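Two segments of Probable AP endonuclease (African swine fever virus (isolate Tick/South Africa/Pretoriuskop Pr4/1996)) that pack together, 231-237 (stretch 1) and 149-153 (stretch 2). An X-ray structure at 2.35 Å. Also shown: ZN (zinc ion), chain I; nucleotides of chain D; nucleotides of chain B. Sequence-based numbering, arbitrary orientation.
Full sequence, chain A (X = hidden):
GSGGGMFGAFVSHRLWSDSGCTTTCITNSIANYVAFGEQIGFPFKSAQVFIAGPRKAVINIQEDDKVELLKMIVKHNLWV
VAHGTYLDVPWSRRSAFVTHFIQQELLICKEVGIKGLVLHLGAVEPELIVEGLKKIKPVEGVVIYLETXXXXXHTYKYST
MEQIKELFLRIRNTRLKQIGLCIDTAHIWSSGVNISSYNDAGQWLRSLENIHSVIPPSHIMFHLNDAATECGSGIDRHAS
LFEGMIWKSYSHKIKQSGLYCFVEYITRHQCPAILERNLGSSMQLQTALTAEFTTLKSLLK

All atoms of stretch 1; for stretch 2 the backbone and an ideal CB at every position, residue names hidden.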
# COMPACT_ATOMS: atom_id res chain seq x y z
N CYS A 231 -5.99 -1.51 -19.53
CA CYS A 231 -4.85 -2.38 -19.22
C CYS A 231 -3.67 -2.08 -20.13
O CYS A 231 -3.70 -2.41 -21.33
CB CYS A 231 -5.25 -3.85 -19.32
SG CYS A 231 -3.92 -5.02 -18.97
N GLY A 232 -2.63 -1.48 -19.58
CA GLY A 232 -1.50 -0.99 -20.35
C GLY A 232 -1.42 0.52 -20.48
O GLY A 232 -0.73 1.00 -21.39
N SER A 233 -2.17 1.25 -19.74
CA SER A 233 -2.16 2.65 -19.83
C SER A 233 -0.90 3.44 -19.48
O SER A 233 -0.57 4.38 -20.18
CB SER A 233 -3.32 3.09 -18.96
OG SER A 233 -3.27 4.44 -18.67
N GLY A 234 -0.16 3.02 -18.46
CA GLY A 234 0.85 3.87 -17.87
C GLY A 234 0.29 5.01 -17.05
O GLY A 234 1.07 5.73 -16.41
N ILE A 235 -1.03 5.19 -17.05
CA ILE A 235 -1.70 6.25 -16.31
C ILE A 235 -2.44 5.63 -15.14
O ILE A 235 -3.02 4.55 -15.26
CB ILE A 235 -2.66 7.03 -17.23
CG1 ILE A 235 -1.94 7.50 -18.49
CG2 ILE A 235 -3.25 8.23 -16.49
CD1 ILE A 235 -2.87 7.99 -19.58
N ASP A 236 -2.40 6.31 -14.00
CA ASP A 236 -2.92 5.79 -12.74
C ASP A 236 -4.19 6.55 -12.36
O ASP A 236 -4.12 7.73 -12.00
CB ASP A 236 -1.86 5.90 -11.65
CG ASP A 236 -2.31 5.30 -10.34
OD1 ASP A 236 -3.04 4.28 -10.36
OD2 ASP A 236 -1.95 5.85 -9.28
N ARG A 237 -5.33 5.86 -12.42
CA ARG A 237 -6.61 6.41 -11.97
C ARG A 237 -7.29 5.37 -11.09
O ARG A 237 -7.81 4.37 -11.60
CB ARG A 237 -7.50 6.78 -13.15
CG ARG A 237 -6.95 7.89 -14.04
CD ARG A 237 -6.75 9.18 -13.25
NE ARG A 237 -5.36 9.61 -13.28
CZ ARG A 237 -4.86 10.47 -14.18
NH1 ARG A 237 -3.58 10.80 -14.13
NH2 ARG A 237 -5.65 10.98 -15.11
N UNK A 149 5.12 -0.02 -9.52
CA UNK A 149 4.79 1.26 -10.14
C UNK A 149 3.93 1.12 -11.38
O UNK A 149 3.45 0.02 -11.70
CB UNK A 149 6.07 2.01 -10.50
N UNK A 150 3.73 2.22 -12.10
CA UNK A 150 2.96 2.22 -13.33
C UNK A 150 3.67 3.07 -14.37
O UNK A 150 4.00 4.23 -14.10
CB UNK A 150 1.54 2.73 -13.09
N UNK A 151 3.93 2.50 -15.54
CA UNK A 151 4.44 3.26 -16.67
C UNK A 151 4.11 2.49 -17.95
O UNK A 151 3.64 1.36 -17.91
CB UNK A 151 5.94 3.50 -16.54
N UNK A 152 4.38 3.14 -19.08
CA UNK A 152 4.07 2.58 -20.39
C UNK A 152 5.31 2.37 -21.24
O UNK A 152 5.49 1.29 -21.82
CB UNK A 152 3.09 3.49 -21.13
N UNK A 153 6.18 3.37 -21.34
CA UNK A 153 7.26 3.37 -22.32
C UNK A 153 8.58 2.82 -21.79
O UNK A 153 9.50 2.62 -22.59
CB UNK A 153 7.48 4.80 -22.83
ZN ZN I . -1.86 4.60 -7.70
P DC D 13 5.50 6.69 -18.83
OP1 DC D 13 5.07 5.33 -19.20
OP2 DC D 13 6.78 7.22 -19.35
O5' DC D 13 4.34 7.72 -19.24
C5' DC D 13 2.99 7.43 -18.91
C4' DC D 13 2.12 8.67 -19.03
O4' DC D 13 2.62 9.69 -18.14
C3' DC D 13 2.12 9.33 -20.39
O3' DC D 13 1.16 8.70 -21.23
C2' DC D 13 1.73 10.77 -20.07
C1' DC D 13 2.25 10.96 -18.64
N1 DC D 13 3.42 11.88 -18.54
C2 DC D 13 3.23 13.21 -18.16
O2 DC D 13 2.08 13.61 -17.92
N3 DC D 13 4.30 14.03 -18.07
C4 DC D 13 5.52 13.56 -18.35
N4 DC D 13 6.55 14.41 -18.25
C5 DC D 13 5.74 12.21 -18.73
C6 DC D 13 4.67 11.41 -18.82
P DC B 8 -5.52 16.99 -12.80
OP1 DC B 8 -6.86 16.80 -13.40
OP2 DC B 8 -5.30 18.08 -11.82
O5' DC B 8 -5.08 15.62 -12.11
C5' DC B 8 -4.94 14.45 -12.91
C4' DC B 8 -3.83 13.56 -12.38
O4' DC B 8 -2.57 14.23 -12.51
C3' DC B 8 -3.92 13.20 -10.91
O3' DC B 8 -4.66 12.00 -10.74
C2' DC B 8 -2.46 13.03 -10.48
C1' DC B 8 -1.65 13.58 -11.66
N1 DC B 8 -0.59 14.55 -11.27
C2 DC B 8 0.75 14.16 -11.30
O2 DC B 8 1.03 13.01 -11.67
N3 DC B 8 1.70 15.05 -10.94
C4 DC B 8 1.35 16.28 -10.55
N4 DC B 8 2.33 17.13 -10.20
C5 DC B 8 -0.01 16.70 -10.51
C6 DC B 8 -0.94 15.81 -10.87
P DG D 14 1.29 8.79 -22.83
OP1 DG D 14 0.34 7.82 -23.41
OP2 DG D 14 2.73 8.71 -23.17
O5' DG D 14 0.79 10.27 -23.18
C5' DG D 14 -0.51 10.69 -22.80
C4' DG D 14 -0.62 12.21 -22.84
O4' DG D 14 0.45 12.79 -22.05
C3' DG D 14 -0.50 12.81 -24.24
O3' DG D 14 -1.65 13.59 -24.53
C2' DG D 14 0.77 13.67 -24.19
C1' DG D 14 0.95 13.93 -22.70
N9 DG D 14 2.36 14.08 -22.32
C8 DG D 14 3.36 13.15 -22.46
N7 DG D 14 4.52 13.57 -22.03
C5 DG D 14 4.27 14.86 -21.58
C6 DG D 14 5.15 15.81 -21.01
O6 DG D 14 6.37 15.69 -20.78
N1 DG D 14 4.50 17.00 -20.69
C2 DG D 14 3.16 17.24 -20.90
N2 DG D 14 2.71 18.44 -20.53
N3 DG D 14 2.32 16.36 -21.44
C4 DG D 14 2.95 15.19 -21.75

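Position 149 offers little to reason from. Its ideal CB has nothing of stretch 1 within 5.5 Å, and phi/psi of -86/-172 is permissive, so almost any residue would fit, proline included. The deposited residue is Pro149, with a C-gamma endo pucker and no contact with stretch 1.

Position 150 is far more informative. CA-to-CB points toward stretch 1, and the ideal CB lies 4.5 Å from Gly234 O and 4.9 Å from Asp236 CB. The carbonyl oxygen of Gly234 on this side is an acceptor and would suit a donor, while the neighbouring methylene and carboxylate of Asp236 would suit a flat or polar group; histidine, asparagine, glutamine or an aromatic residue are all reasonable. The deposited residue is His150, chi1 59° (p). Its ND1 donates to Gly234 O at 3.1 Å with an N-H...O angle of 163°, the acceptor lying at the ring edge near its plane. This bond places a proton on ND1. Asp236 CB sits over one ring face, 3.4 Å from the centroid of the His150 ring and 16° off the normal, a CH-pi contact. One water joins the two side chains: it lies 2.9 Å from His150 NE2 and donates to Asp236 OD2 at 2.8 Å. That same Asp236 OD2 binds the zinc ion ZN at 2.0 Å, so the imidazole packs beside a metal ligand.

At position 151 CA-to-CB points away, and the ideal CB comes no nearer than 5.3 Å, to Gly234 CA. Stretch 1 therefore sets few limits on the side chain, but the backbones are close: Gly234 CA is 3.8 Å from the CA of 151 and 3.5 Å from its C. The residue is Asn151, whose amide is hydrogen-bonded outside the two stretches.

Position 152 points toward stretch 1, its ideal CB 3.9 Å from Ser233 O and 4.6 Å from Gly232 O. Two carbonyls favour a donor, and a long chain such as lysine, arginine or glutamine could reach along them. An ideal CB on Gly234 would lie 2.7 Å from the CB here, a clash that glycine avoids. The deposited residue is Lys152. Lys152 CD passes 3.6 Å from Ser233 O. At the chain end, Lys152 NZ donates a hydrogen bond to Gly232 O at 2.6 Å.

Position 153 has no stretch 1 atom within 5.5 Å of its ideal CB, but the phosphates of chain D are near, favouring a basic or polar donor. It is His153, whose NE2 donates to DG14 OP2 at 2.7 Å, with an angle of 163°.

Stretch 2 149-153: PHNKH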
# COMPACT_ATOMS: atom_id res chain seq x y z
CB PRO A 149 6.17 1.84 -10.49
CG PRO A 149 6.99 0.62 -10.79
CD PRO A 149 6.48 -0.47 -9.87
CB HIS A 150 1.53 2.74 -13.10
CG HIS A 150 1.48 4.13 -12.54
ND1 HIS A 150 1.45 5.25 -13.34
CD2 HIS A 150 1.47 4.57 -11.26
CE1 HIS A 150 1.42 6.33 -12.58
NE2 HIS A 150 1.43 5.95 -11.31
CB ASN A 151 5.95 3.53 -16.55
CG ASN A 151 6.80 2.28 -16.76
OD1 ASN A 151 6.89 1.74 -17.86
ND2 ASN A 151 7.46 1.84 -15.69
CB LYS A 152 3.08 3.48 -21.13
CG LYS A 152 2.81 3.05 -22.56
CD LYS A 152 1.32 2.95 -22.83
CE LYS A 152 1.04 2.04 -24.02
NZ LYS A 152 0.71 0.65 -23.58
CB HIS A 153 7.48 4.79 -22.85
CG HIS A 153 6.23 5.45 -23.35
ND1 HIS A 153 5.43 4.90 -24.33
CD2 HIS A 153 5.64 6.61 -22.99
CE1 HIS A 153 4.41 5.69 -24.56
NE2 HIS A 153 4.50 6.74 -23.76
O HOH W 1 0.53 6.92 -8.76
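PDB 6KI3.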